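Local coordinates for protein PelD (Pseudomonas aeruginosa, PDB 4EU0) that binds the second messenger cyclic di-GMP through its degenerate GGDEF domain, as an effector involved in pellicle formation, at residues Pro184-Ala189 and Glu237-Tyr242. Numbering follows the deposited sequence.
Sequences PACLYA and EGSQGY. With C2E (9,9'-[(2R,3R,3aS,5S,7aR,9R,10R,10aS,12S,14aR)-3,5,10,12-tetrahydroxy-5,12-dioxidooctahydro-2H,7H-difuro[3,2-d:3',2'-j][1,3,7,9,2,8]tetraoxadiphosphacyclododecine-2,9-diyl]bis(2-amino-1,9-dihydro-6H-purin-6-one)), chain B.
Tyr-188 reaches from the sheet to helix 236-253 and gives its OH to the carbonyl O of Ser-239 at 2.7 Å. The donor stands well above that carbonyl's plane, 61° out of it, while the O lies at the edge of the phenol ring. Water 1, in the ring plane, donates to the same OH (2.8 Å) and weakly accepts from Gln-240 NE2; OE1 of that amide bonds to Gln-269 on strand 265-272. Farther along the helix, the side chains of Tyr-188 and Tyr-242 run past one another in opposite senses, an oblique ring pair with planes at 45° and Tyr-188 CE2 3.6 Å from Tyr-242 CD2, near the edge of the latter's ring. On its other flank, Tyr-242 CD1 lies beside guanine C6 and O6, 3.3 Å from O6. Nearer the strand start, Ser-239 OG lies unusually close to Cys-186 CB, at 2.9 Å, and bonds weakly to Ser-235 O. Strand and helix thus pack within the PelD GGDEF domain beside the cyclic di-GMP pocket, where Gly-241 CA passes 3.5 Å from ligand O4'. The contact is mixed: an oblique tyrosine pair borders the guanine, and a phenol OH, donating to helix backbone and accepting from water, uses both its roles.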
loop_
_atom_site.group_PDB
_atom_site.type_symbol
_atom_site.label_atom_id
_atom_site.label_comp_id
_atom_site.label_asym_id
_atom_site.label_seq_id
_atom_site.Cartn_x
_atom_site.Cartn_y
_atom_site.Cartn_z
ATOM N N PRO A 184 -5.449 -9.968 1.175
ATOM C CA PRO A 184 -5.168 -10.157 2.595
ATOM C C PRO A 184 -4.103 -9.221 3.156
ATOM O O PRO A 184 -3.183 -8.808 2.446
ATOM C CB PRO A 184 -4.693 -11.618 2.660
ATOM C CG PRO A 184 -4.040 -11.851 1.333
ATOM C CD PRO A 184 -4.823 -11.017 0.341
ATOM N N ALA A 185 -4.263 -8.874 4.430
ATOM C CA ALA A 185 -3.227 -8.188 5.191
ATOM C C ALA A 185 -3.444 -8.516 6.657
ATOM O O ALA A 185 -4.538 -8.926 7.043
ATOM C CB ALA A 185 -3.301 -6.678 4.972
ATOM N N CYS A 186 -2.403 -8.329 7.469
ATOM C CA CYS A 186 -2.475 -8.626 8.891
ATOM C C CYS A 186 -1.921 -7.461 9.690
ATOM O O CYS A 186 -0.894 -6.890 9.311
ATOM C CB CYS A 186 -1.639 -9.867 9.204
ATOM S SG CYS A 186 -1.989 -10.600 10.809
ATOM N N LEU A 187 -2.600 -7.124 10.782
ATOM C CA LEU A 187 -2.071 -6.208 11.783
ATOM C C LEU A 187 -1.677 -6.999 13.020
ATOM O O LEU A 187 -2.490 -7.754 13.559
ATOM C CB LEU A 187 -3.128 -5.185 12.217
ATOM C CG LEU A 187 -3.051 -3.696 11.899
ATOM C CD1 LEU A 187 -4.166 -2.965 12.680
ATOM C CD2 LEU A 187 -1.674 -3.082 12.180
ATOM N N TYR A 188 -0.440 -6.828 13.469
ATOM C CA TYR A 188 -0.039 -7.354 14.762
ATOM C C TYR A 188 0.179 -6.207 15.727
ATOM O O TYR A 188 0.735 -5.170 15.356
ATOM C CB TYR A 188 1.267 -8.135 14.653
ATOM C CG TYR A 188 1.123 -9.553 14.138
ATOM C CD1 TYR A 188 0.710 -10.573 14.980
ATOM C CD2 TYR A 188 1.452 -9.877 12.817
ATOM C CE1 TYR A 188 0.588 -11.893 14.516
ATOM C CE2 TYR A 188 1.334 -11.196 12.338
ATOM C CZ TYR A 188 0.904 -12.190 13.197
ATOM O OH TYR A 188 0.790 -13.487 12.767
ATOM N N ALA A 189 -0.241 -6.410 16.967
ATOM C CA ALA A 189 0.105 -5.483 18.041
ATOM C C ALA A 189 0.879 -6.262 19.077
ATOM O O ALA A 189 0.361 -7.238 19.626
ATOM C CB ALA A 189 -1.140 -4.890 18.643
ATOM N N GLU A 237 -1.096 -17.591 5.630
ATOM C CA GLU A 237 0.104 -18.418 5.713
ATOM C C GLU A 237 1.341 -17.531 5.911
ATOM O O GLU A 237 2.200 -17.838 6.740
ATOM C CB GLU A 237 0.273 -19.283 4.471
ATOM C CG GLU A 237 1.488 -20.198 4.539
ATOM C CD GLU A 237 1.609 -21.119 3.345
ATOM O OE1 GLU A 237 2.520 -21.973 3.360
ATOM O OE2 GLU A 237 0.801 -21.000 2.393
ATOM N N GLY A 238 1.422 -16.438 5.156
ATOM C CA GLY A 238 2.525 -15.477 5.319
ATOM C C GLY A 238 2.602 -14.871 6.705
ATOM O O GLY A 238 3.678 -14.762 7.287
ATOM N N SER A 239 1.448 -14.476 7.230
ATOM C CA SER A 239 1.376 -13.802 8.525
ATOM C C SER A 239 1.784 -14.731 9.657
ATOM O O SER A 239 2.330 -14.285 10.666
ATOM C CB SER A 239 -0.031 -13.265 8.751
ATOM O OG SER A 239 -0.225 -12.119 7.947
ATOM N N GLN A 240 1.517 -16.022 9.482
ATOM C CA GLN A 240 1.955 -17.008 10.454
ATOM C C GLN A 240 3.448 -17.279 10.281
ATOM O O GLN A 240 4.175 -17.405 11.271
ATOM C CB GLN A 240 1.101 -18.275 10.372
ATOM C CG GLN A 240 -0.400 -17.965 10.566
ATOM C CD GLN A 240 -0.714 -17.336 11.924
ATOM O OE1 GLN A 240 -1.347 -16.276 12.006
ATOM N NE2 GLN A 240 -0.259 -17.977 12.989
ATOM N N GLY A 241 3.906 -17.283 9.030
ATOM C CA GLY A 241 5.337 -17.371 8.711
ATOM C C GLY A 241 6.170 -16.258 9.335
ATOM O O GLY A 241 7.304 -16.485 9.777
ATOM N N TYR A 242 5.616 -15.051 9.349
ATOM C CA TYR A 242 6.257 -13.909 9.996
ATOM C C TYR A 242 6.512 -14.191 11.471
ATOM O O TYR A 242 7.615 -13.958 11.963
ATOM C CB TYR A 242 5.385 -12.666 9.817
ATOM C CG TYR A 242 5.731 -11.478 10.680
ATOM C CD1 TYR A 242 6.916 -10.774 10.497
ATOM C CD2 TYR A 242 4.842 -11.041 11.652
ATOM C CE1 TYR A 242 7.216 -9.660 11.290
ATOM C CE2 TYR A 242 5.103 -9.953 12.429
ATOM C CZ TYR A 242 6.287 -9.249 12.244
ATOM O OH TYR A 242 6.564 -8.152 13.023
HETATM P P1 C2E B . 11.267 -16.826 5.647
HETATM O O2P C2E B . 11.332 -18.101 6.460
HETATM O O1P C2E B . 12.037 -15.617 6.114
HETATM O "O5'" C2E B . 9.741 -16.403 5.448
HETATM C "C5'" C2E B . 8.736 -17.338 5.061
HETATM C "C4'" C2E B . 7.437 -16.623 4.704
HETATM O "O4'" C2E B . 6.837 -16.064 5.884
HETATM C "C3'" C2E B . 7.579 -15.462 3.726
HETATM O "O3'" C2E B . 7.500 -15.830 2.344
HETATM C "C2'" C2E B . 6.406 -14.591 4.096
HETATM O "O2'" C2E B . 5.221 -15.152 3.523
HETATM C "C1'" C2E B . 6.325 -14.764 5.597
HETATM N N9 C2E B . 7.150 -13.733 6.290
HETATM C C8 C2E B . 8.286 -13.950 6.976
HETATM N N7 C2E B . 8.776 -12.792 7.490
HETATM C C5 C2E B . 7.917 -11.822 7.128
HETATM C C6 C2E B . 7.827 -10.366 7.321
HETATM O O6 C2E B . 8.775 -9.725 8.037
HETATM N N1 C2E B . 6.781 -9.705 6.776
HETATM C C2 C2E B . 5.821 -10.324 6.036
HETATM N N2 C2E B . 4.823 -9.570 5.526
HETATM N N3 C2E B . 5.845 -11.669 5.817
HETATM C C4 C2E B . 6.848 -12.441 6.327
HETATM P P11 C2E B . 8.233 -14.921 1.234
HETATM O O21 C2E B . 7.882 -15.452 -0.147
HETATM O O11 C2E B . 8.051 -13.443 1.508
HETATM O O5A C2E B . 9.775 -15.289 1.481
HETATM C C5A C2E B . 10.223 -16.640 1.384
HETATM C C4A C2E B . 11.682 -16.694 1.791
HETATM O O4A C2E B . 12.456 -15.794 0.999
HETATM C C3A C2E B . 11.892 -16.207 3.210
HETATM O O3A C2E B . 11.721 -17.234 4.163
HETATM C C2A C2E B . 13.306 -15.688 3.207
HETATM O O2A C2E B . 14.237 -16.774 3.324
HETATM C C1A C2E B . 13.395 -15.091 1.819
HETATM N N91 C2E B . 13.070 -13.639 1.872
HETATM C C81 C2E B . 11.939 -13.042 1.451
HETATM N N71 C2E B . 11.991 -11.698 1.640
HETATM C C51 C2E B . 13.184 -11.420 2.200
HETATM C C61 C2E B . 13.902 -10.207 2.661
HETATM O O61 C2E B . 13.340 -8.974 2.566
HETATM N N11 C2E B . 15.138 -10.358 3.188
HETATM C C21 C2E B . 15.731 -11.574 3.301
HETATM N N21 C2E B . 16.974 -11.650 3.838
HETATM N N31 C2E B . 15.130 -12.722 2.892
HETATM C C41 C2E B . 13.887 -12.703 2.348
HETATM O O HOH W 1 0.350 -15.590 14.493
#